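PDB 1R0K: 1-deoxy-D-xylulose 5-phosphate reductoisomerase from Zymomonas mobilis, which catalyses the NADPH-dependent rearrangement and reduction of 1-deoxy-D-xylulose 5-phosphate to 2-C-methyl-D-erythritol 4-phosphate in isoprenoid biosynthesis, using a divalent metal ion. Local coordinates for the interface of chains A and B. Residues are numbered along the deposited sequence; one frame, centred on the assembly and turned at random. Chains: chain A/B, 1-deoxy-D-xylulose 5-phosphate reductoisomerase.

Both contacts belong to the two-fold interface of the reductoisomerase homodimer, and the centres of their C-alpha atoms lie about 18 Å apart. Contact 2 is its beta-sheet core, where strand 257-261 of each chain pairs with its symmetry mate. Contact 1 is polar and aromatic, a loop of chain A reaching over tyrosines and an aspartate of chain B. Strand 246-252 is shared: its chain A copy gives A:Ile246 and A:Met249 to contact 2, its chain B copy B:Ile246 to contact 2 and B:Tyr252 to contact 1. By symmetry contact 1 has a twin, so two such clasps flank the paired strands.

Contact 1: the interface of chains A and B. Residues chain A 278-279; chain B 167, 252, 254.
In this DXR-family homodimer the loop that follows helix 267-275 of chain A crosses to chain B, where it meets the 3-10 helix 165-167, the end of strand 246-252 and the loop after it. A:Arg279 carries the contact with its long chain; flat tyrosine rings offer faces to its methylenes and guanidinium, and an aspartate supplies the opposite charge. Its CB sits over one face of the B:Tyr167 ring, 3.6 Å from the centroid, and CG follows above the rim at CD2. The chain then bends at chi2 (-82°), which turns it from this ring toward B:Tyr252. There CD2 of B:Tyr252 lies against one face of the guanidinium, 3.4 Å from NE of A:Arg279, with the two planes 33° apart. At the guanidinium's edge, NH1 of A:Arg279 donates a salt-bridging hydrogen bond of 2.8 Å to carboxylate OD2 of B:Asp254. The acceptor lies nearly in the guanidinium plane and uses its syn lone pair, although the carboxylate itself is twisted 59° from that plane. Ring contact and ion pair together limit how the arginine head can turn. The apolar part of A:Lys278 meets the other end of B:Tyr167, its CB 3.2 Å from the phenol OH. Replacing B:Tyr167 by an alanine would probably leave CB and CG of A:Arg279 without their aromatic partner and the arginine freer to swing away from B:Asp254.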
# COMPACT_ATOMS: atom_id res chain seq x y z
N LYS A 278 -4.30 7.03 -14.42
CA LYS A 278 -2.88 7.32 -14.53
C LYS A 278 -2.39 7.99 -13.25
O LYS A 278 -3.14 8.10 -12.28
CB LYS A 278 -2.63 8.24 -15.73
CG LYS A 278 -3.02 7.62 -17.05
CD LYS A 278 -2.63 8.51 -18.22
CE LYS A 278 -2.96 7.84 -19.55
NZ LYS A 278 -2.57 8.66 -20.73
N ARG A 279 -1.14 8.41 -13.25
CA ARG A 279 -0.55 9.09 -12.10
C ARG A 279 0.11 10.36 -12.62
O ARG A 279 0.59 10.41 -13.75
CB ARG A 279 0.52 8.21 -11.44
CG ARG A 279 -0.03 7.01 -10.67
CD ARG A 279 -0.50 7.40 -9.27
NE ARG A 279 -0.99 6.24 -8.53
CZ ARG A 279 -1.29 6.25 -7.23
NH1 ARG A 279 -1.14 7.36 -6.51
NH2 ARG A 279 -1.74 5.14 -6.65
N TYR B 167 5.95 6.01 -13.09
CA TYR B 167 5.19 6.63 -12.01
C TYR B 167 5.92 6.55 -10.68
O TYR B 167 5.53 7.18 -9.70
CB TYR B 167 3.82 5.96 -11.86
CG TYR B 167 2.88 6.14 -13.03
CD1 TYR B 167 3.13 7.09 -14.02
CD2 TYR B 167 1.70 5.39 -13.12
CE1 TYR B 167 2.24 7.28 -15.08
CE2 TYR B 167 0.81 5.57 -14.17
CZ TYR B 167 1.08 6.51 -15.14
OH TYR B 167 0.19 6.69 -16.18
N TYR B 252 4.92 7.26 -5.36
CA TYR B 252 4.51 7.67 -6.69
C TYR B 252 4.76 9.16 -6.89
O TYR B 252 4.96 9.90 -5.92
CB TYR B 252 3.03 7.34 -6.90
CG TYR B 252 2.74 5.85 -6.97
CD1 TYR B 252 3.02 5.00 -5.90
CD2 TYR B 252 2.24 5.29 -8.14
CE1 TYR B 252 2.81 3.62 -5.99
CE2 TYR B 252 2.03 3.92 -8.25
CZ TYR B 252 2.31 3.09 -7.18
OH TYR B 252 2.11 1.74 -7.32
N ASP B 254 2.89 11.53 -7.41
CA ASP B 254 1.97 12.44 -6.75
C ASP B 254 2.23 12.59 -5.25
O ASP B 254 1.53 13.32 -4.57
CB ASP B 254 0.50 12.05 -7.01
CG ASP B 254 0.17 10.64 -6.55
OD1 ASP B 254 0.86 10.11 -5.66
OD2 ASP B 254 -0.81 10.07 -7.08

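Contact 2: the interface of chains A and B. Residues chain A 246, 249, 257-259, 261; chain B 246, 259, 261, 289.
A:Met249 and B:Phe289 approach from opposite directions, sulfur and methyl against ring, beside the antiparallel pairing of the two copies of strand 257-261, which joins the sheets of the two subunits across the homodimer interface. The methionine CE lies over one face of the phenylalanine, 3.8 Å from its centroid and displaced toward the rim, while SD is 3.4 Å from CZ of B:Phe289. A turn at chi3 (-97°) at the end of an otherwise stretched chain brings the methyl group over the ring. An unbranched, polarisable thioether suits this place, since it can follow the shape of an aromatic face, and the phenylalanine provides that face, flat and apolar. A:Ile257 meets the rim of the same ring, its CD1 3.8 Å from CE1 of B:Phe289 and on the other side of the ring plane from the methionine methyl. With CG1 anti to the carbonyl carbon (chi1 -59°), the longer branch of A:Ile257 carries its terminal methyl to the ring.

Alongside these side chains the two edge strands are stitched by their backbones. A:Ile257 and B:Ile261 exchange a pair of hydrogen bonds, the shorter being 2.7 Å from B:Ile261 N to A:Ile257 O.

The small alanine side chains leave room for the larger isoleucines to reach across. B:Ile261 turns its CD1 toward CB of A:Ala259, and A:Ile261 does the same to B:Ala259, so that methyl meets methyl on both halves of the sheet. The beta-branched isoleucines fit extended strands and present apolar bulk to the partner. Close to the two-fold axis, the CD1 methyls of A:Ile246 and B:Ile246 approach those of B:Ile261 and A:Ile261 more loosely, each pair 4.4 Å apart. A:Ala259 faces its own copy, and each amide donates to the other's carbonyl, as the symmetry requires: A:Ala259 N to B:Ala259 O is 3.0 Å and B:Ala259 N to A:Ala259 O is 2.9 Å.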
# COMPACT_ATOMS: atom_id res chain seq x y z
N ILE A 246 0.18 7.46 8.05
CA ILE A 246 -0.50 6.35 7.38
C ILE A 246 -1.92 6.89 7.33
O ILE A 246 -2.54 7.13 8.37
CB ILE A 246 -0.49 5.05 8.22
CG1 ILE A 246 0.92 4.49 8.34
CG2 ILE A 246 -1.40 4.02 7.57
CD1 ILE A 246 1.00 3.16 9.09
N MET A 249 -5.76 1.96 5.81
CA MET A 249 -5.25 0.70 5.27
C MET A 249 -6.34 -0.31 4.95
O MET A 249 -7.47 -0.21 5.41
CB MET A 249 -4.30 0.06 6.28
CG MET A 249 -3.30 1.01 6.91
SD MET A 249 -2.30 0.22 8.20
CE MET A 249 -3.19 0.71 9.68
N ILE A 257 -1.50 -6.36 4.21
CA ILE A 257 -2.14 -5.08 4.53
C ILE A 257 -1.54 -4.01 3.63
O ILE A 257 -0.33 -3.76 3.65
CB ILE A 257 -1.91 -4.68 6.01
CG1 ILE A 257 -2.48 -5.76 6.93
CG2 ILE A 257 -2.58 -3.33 6.29
CD1 ILE A 257 -2.19 -5.53 8.42
N LEU A 258 -2.38 -3.38 2.83
CA LEU A 258 -1.91 -2.32 1.96
C LEU A 258 -2.27 -0.99 2.61
O LEU A 258 -3.41 -0.79 3.01
CB LEU A 258 -2.54 -2.42 0.57
CG LEU A 258 -2.23 -3.70 -0.21
CD1 LEU A 258 -2.73 -3.55 -1.64
CD2 LEU A 258 -0.73 -3.98 -0.19
N ALA A 259 -1.29 -0.11 2.71
CA ALA A 259 -1.49 1.19 3.32
C ALA A 259 -1.02 2.30 2.40
O ALA A 259 -0.14 2.10 1.56
CB ALA A 259 -0.72 1.26 4.63
N ILE A 261 0.57 5.99 2.60
CA ILE A 261 1.28 6.86 3.53
C ILE A 261 1.80 8.08 2.80
O ILE A 261 1.96 8.06 1.58
CB ILE A 261 2.49 6.10 4.15
CG1 ILE A 261 2.04 4.72 4.62
CG2 ILE A 261 3.09 6.92 5.31
CD1 ILE A 261 3.16 3.83 5.14
N ILE B 246 6.51 -3.05 8.30
CA ILE B 246 6.32 -2.47 6.98
C ILE B 246 7.39 -3.22 6.20
O ILE B 246 8.59 -3.09 6.49
CB ILE B 246 6.60 -0.95 6.95
CG1 ILE B 246 5.51 -0.21 7.75
CG2 ILE B 246 6.65 -0.45 5.51
CD1 ILE B 246 5.62 1.30 7.72
N ALA B 259 2.47 1.09 0.83
CA ALA B 259 3.30 0.18 1.61
C ALA B 259 2.57 -1.13 1.84
O ALA B 259 1.34 -1.18 1.84
CB ALA B 259 3.65 0.83 2.95
N ILE B 261 2.20 -4.06 4.58
CA ILE B 261 2.45 -4.30 6.00
C ILE B 261 1.81 -5.62 6.42
O ILE B 261 0.84 -6.06 5.82
CB ILE B 261 1.83 -3.15 6.84
CG1 ILE B 261 2.29 -1.80 6.29
CG2 ILE B 261 2.22 -3.29 8.31
CD1 ILE B 261 1.65 -0.59 6.95
N PHE B 289 -2.07 -3.77 15.27
CA PHE B 289 -1.34 -2.52 15.47
C PHE B 289 -1.38 -2.00 16.90
O PHE B 289 -0.44 -1.33 17.35
CB PHE B 289 -1.88 -1.44 14.53
CG PHE B 289 -1.60 -1.70 13.08
CD1 PHE B 289 -2.48 -2.46 12.31
CD2 PHE B 289 -0.46 -1.17 12.47
CE1 PHE B 289 -2.22 -2.70 10.96
CE2 PHE B 289 -0.20 -1.40 11.12
CZ PHE B 289 -1.08 -2.16 10.37